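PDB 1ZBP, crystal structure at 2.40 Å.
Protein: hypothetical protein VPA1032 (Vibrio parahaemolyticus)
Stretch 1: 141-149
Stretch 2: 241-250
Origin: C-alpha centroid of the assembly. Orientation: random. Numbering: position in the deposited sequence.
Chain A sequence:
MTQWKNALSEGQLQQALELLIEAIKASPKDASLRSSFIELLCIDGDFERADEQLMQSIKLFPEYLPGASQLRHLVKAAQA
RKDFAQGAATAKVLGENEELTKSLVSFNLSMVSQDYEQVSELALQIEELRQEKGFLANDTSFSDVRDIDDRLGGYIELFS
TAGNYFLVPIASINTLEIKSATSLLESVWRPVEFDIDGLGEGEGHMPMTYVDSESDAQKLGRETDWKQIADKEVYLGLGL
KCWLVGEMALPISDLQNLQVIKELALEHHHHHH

Stretch 1, residues 141-149: SFSDVRDID
Stretch 2, residues 241-250: KCWLVGEMAL

Residues 145-147 and 242-245 form neighbouring antiparallel strands, their axes 4.6 Å apart at closest approach and their directions 154° apart. Both are extended, with phi/psi such as -142/135 for Val 145 and -95/110 for Leu 244. Val 145 pairs with Val 245, Arg 146 with Leu 244, and Asp 147 with Trp 243. The Arg 146-Leu 244 pair is the hydrogen-bonded one: Leu 244 N donates to Arg 146 O at 2.8 Å, and Arg 146 N to Leu 244 O at 3.1 Å. Gly 246 N extends the ladder to Asp 144 O at 2.7 Å. At the other end Ile 148 N reaches Cys 242 O at 3.3 Å, a weak bond.

Three residues cover the most surface: Ile 148, Leu 244 and Phe 142. Ile 148 leaves the strand at phi/psi -62/-40 (chi1 m, chi2 t). Its CA-to-CB bond points sideways, but the extended chain brings Ile 148 CD1 to 3.8 Å from Cys 242 CB. Ile 148 CG1 lies 4.2 Å from Leu 244 CB. Leu 244 is t, p and shares its face of the sheet with Arg 146.

The CA-to-CB bond of Phe 142 points toward the second stretch (chi1 m, chi2 -77°). The flat ring lies against Val 245 CB, 4.2 Å from the centroid of the Phe 142 ring, a CH-pi contact; selenomethionine Met 248 SE lies obliquely, 4.0 Å from Phe 142 CE1.

A type II' turn runs from Val 245 to Met 248. Gly 246 has phi/psi 73/-106; the positive phi favours glycine, and an ideal CB would clash with Phe 142 CD1 at 2.8 Å.

On the opposite face from Leu 244, the branched apolar side chains of buried Val 145 (t) and Val 245 (m) pack, Val 145 CG2 to Val 245 CG1 at 3.8 Å. Asp 147's buried carboxylate accepts weakly from Trp 243 (m, chi2 6°), NE1 to Asp 147 OD2 at 3.1 Å, and from Asp 149 N to Asp 147 OD1 at 2.9 Å.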

# COMPACT_ATOMS: atom_id res chain seq x y z
N SER A 141 -18.82 -16.32 0.18
CA SER A 141 -18.12 -16.92 -0.94
C SER A 141 -18.17 -16.11 -2.25
O SER A 141 -19.21 -15.58 -2.63
CB SER A 141 -18.65 -18.33 -1.20
OG SER A 141 -17.82 -19.03 -2.14
N PHE A 142 -17.02 -16.02 -2.92
CA PHE A 142 -16.87 -15.30 -4.19
C PHE A 142 -15.98 -16.17 -5.09
O PHE A 142 -14.95 -16.68 -4.64
CB PHE A 142 -16.20 -13.94 -3.94
CG PHE A 142 -17.07 -12.97 -3.16
CD1 PHE A 142 -18.11 -12.30 -3.79
CD2 PHE A 142 -16.87 -12.78 -1.80
CE1 PHE A 142 -18.95 -11.44 -3.06
CE2 PHE A 142 -17.70 -11.94 -1.07
CZ PHE A 142 -18.76 -11.27 -1.70
N SER A 143 -16.34 -16.31 -6.36
CA SER A 143 -15.57 -17.15 -7.29
C SER A 143 -14.27 -16.53 -7.79
O SER A 143 -13.47 -17.21 -8.43
CB SER A 143 -16.41 -17.51 -8.50
OG SER A 143 -16.62 -16.36 -9.30
N ASP A 144 -14.05 -15.24 -7.49
CA ASP A 144 -12.84 -14.57 -7.94
C ASP A 144 -12.63 -13.22 -7.25
O ASP A 144 -13.58 -12.54 -6.88
CB ASP A 144 -12.88 -14.41 -9.46
CG ASP A 144 -11.56 -13.94 -10.04
OD1 ASP A 144 -10.51 -14.18 -9.41
OD2 ASP A 144 -11.57 -13.35 -11.14
N VAL A 145 -11.36 -12.85 -7.11
CA VAL A 145 -10.96 -11.61 -6.45
C VAL A 145 -9.77 -10.95 -7.15
O VAL A 145 -8.77 -11.60 -7.49
CB VAL A 145 -10.59 -11.88 -4.97
CG1 VAL A 145 -9.94 -10.67 -4.35
CG2 VAL A 145 -11.87 -12.24 -4.19
N ARG A 146 -9.86 -9.64 -7.34
CA ARG A 146 -8.78 -8.92 -7.99
C ARG A 146 -8.89 -7.43 -7.70
O ARG A 146 -9.98 -6.94 -7.45
CB ARG A 146 -8.87 -9.19 -9.48
CG ARG A 146 -7.61 -8.88 -10.23
CD ARG A 146 -7.73 -7.55 -10.95
NE ARG A 146 -8.82 -7.54 -11.91
CZ ARG A 146 -8.82 -6.78 -13.00
NH1 ARG A 146 -7.77 -5.99 -13.26
NH2 ARG A 146 -9.86 -6.81 -13.84
N ASP A 147 -7.78 -6.71 -7.71
CA ASP A 147 -7.82 -5.26 -7.47
C ASP A 147 -8.36 -4.59 -8.75
O ASP A 147 -8.00 -5.00 -9.85
CB ASP A 147 -6.42 -4.73 -7.15
CG ASP A 147 -6.44 -3.31 -6.59
OD1 ASP A 147 -7.07 -2.42 -7.20
OD2 ASP A 147 -5.82 -3.08 -5.53
N ILE A 148 -9.22 -3.59 -8.60
CA ILE A 148 -9.78 -2.91 -9.78
C ILE A 148 -8.68 -2.24 -10.60
O ILE A 148 -8.70 -2.28 -11.84
CB ILE A 148 -10.86 -1.87 -9.37
CG1 ILE A 148 -12.10 -2.59 -8.83
CG2 ILE A 148 -11.25 -1.00 -10.59
CD1 ILE A 148 -13.18 -1.65 -8.28
N ASP A 149 -7.72 -1.64 -9.90
CA ASP A 149 -6.54 -0.99 -10.47
C ASP A 149 -5.90 -1.93 -11.50
O ASP A 149 -5.79 -3.13 -11.25
CB ASP A 149 -5.54 -0.72 -9.35
CG ASP A 149 -4.37 0.13 -9.78
OD1 ASP A 149 -4.50 1.37 -9.80
OD2 ASP A 149 -3.32 -0.45 -10.11
N LYS A 241 -8.13 1.86 -1.90
CA LYS A 241 -8.27 0.76 -2.84
C LYS A 241 -9.69 0.21 -2.83
O LYS A 241 -10.38 0.24 -1.81
CB LYS A 241 -7.24 -0.34 -2.52
CG LYS A 241 -5.78 0.12 -2.63
CD LYS A 241 -4.77 -1.02 -2.45
CE LYS A 241 -3.32 -0.52 -2.57
NZ LYS A 241 -2.31 -1.63 -2.44
N CYS A 242 -10.13 -0.31 -3.98
CA CYS A 242 -11.48 -0.86 -4.14
C CYS A 242 -11.14 -2.14 -4.91
O CYS A 242 -10.38 -2.08 -5.86
CB CYS A 242 -12.36 0.12 -4.97
SG CYS A 242 -14.21 0.28 -4.58
N TRP A 243 -11.67 -3.28 -4.49
CA TRP A 243 -11.42 -4.57 -5.12
C TRP A 243 -12.68 -5.14 -5.76
O TRP A 243 -13.79 -4.88 -5.31
CB TRP A 243 -10.91 -5.61 -4.09
CG TRP A 243 -9.46 -5.48 -3.68
CD1 TRP A 243 -8.60 -4.49 -4.03
CD2 TRP A 243 -8.71 -6.38 -2.83
NE1 TRP A 243 -7.36 -4.70 -3.45
CE2 TRP A 243 -7.41 -5.85 -2.71
CE3 TRP A 243 -9.02 -7.57 -2.15
CZ2 TRP A 243 -6.41 -6.47 -1.95
CZ3 TRP A 243 -8.03 -8.19 -1.39
CH2 TRP A 243 -6.74 -7.63 -1.30
N LEU A 244 -12.48 -5.92 -6.81
CA LEU A 244 -13.58 -6.56 -7.50
C LEU A 244 -13.68 -7.96 -6.89
O LEU A 244 -12.79 -8.79 -7.09
CB LEU A 244 -13.25 -6.67 -8.99
CG LEU A 244 -14.35 -7.21 -9.90
CD1 LEU A 244 -15.58 -6.30 -9.85
CD2 LEU A 244 -13.81 -7.30 -11.33
N VAL A 245 -14.73 -8.22 -6.11
CA VAL A 245 -14.91 -9.53 -5.49
C VAL A 245 -16.15 -10.15 -6.11
O VAL A 245 -17.27 -9.73 -5.83
CB VAL A 245 -15.11 -9.46 -3.95
CG1 VAL A 245 -13.82 -9.13 -3.26
CG2 VAL A 245 -16.14 -8.40 -3.62
N GLY A 246 -15.94 -11.15 -6.95
CA GLY A 246 -17.08 -11.76 -7.60
C GLY A 246 -17.64 -10.82 -8.65
O GLY A 246 -17.02 -10.64 -9.69
N GLU A 247 -18.78 -10.21 -8.37
CA GLU A 247 -19.46 -9.31 -9.31
C GLU A 247 -19.63 -7.90 -8.79
O GLU A 247 -20.15 -7.04 -9.49
CB GLU A 247 -20.85 -9.88 -9.65
CG GLU A 247 -20.83 -11.16 -10.48
CD GLU A 247 -20.65 -10.88 -11.96
OE1 GLU A 247 -21.59 -10.34 -12.59
OE2 GLU A 247 -19.56 -11.19 -12.50
N MSE A 248 -19.20 -7.66 -7.55
CA MSE A 248 -19.32 -6.36 -6.91
C MSE A 248 -17.97 -5.67 -6.69
O MSE A 248 -16.91 -6.26 -6.88
CB MSE A 248 -20.04 -6.51 -5.56
CG MSE A 248 -19.37 -7.54 -4.62
SE MSE A 248 -20.03 -7.62 -2.76
CE MSE A 248 -18.63 -6.62 -1.86
N ALA A 249 -18.02 -4.40 -6.28
CA ALA A 249 -16.82 -3.61 -5.97
C ALA A 249 -16.81 -3.47 -4.45
O ALA A 249 -17.84 -3.21 -3.84
CB ALA A 249 -16.90 -2.24 -6.65
N LEU A 250 -15.65 -3.65 -3.83
CA LEU A 250 -15.54 -3.55 -2.38
C LEU A 250 -14.34 -2.73 -1.97
O LEU A 250 -13.23 -3.00 -2.41
CB LEU A 250 -15.42 -4.95 -1.75
CG LEU A 250 -15.19 -5.00 -0.23
CD1 LEU A 250 -16.52 -4.75 0.48
CD2 LEU A 250 -14.62 -6.37 0.19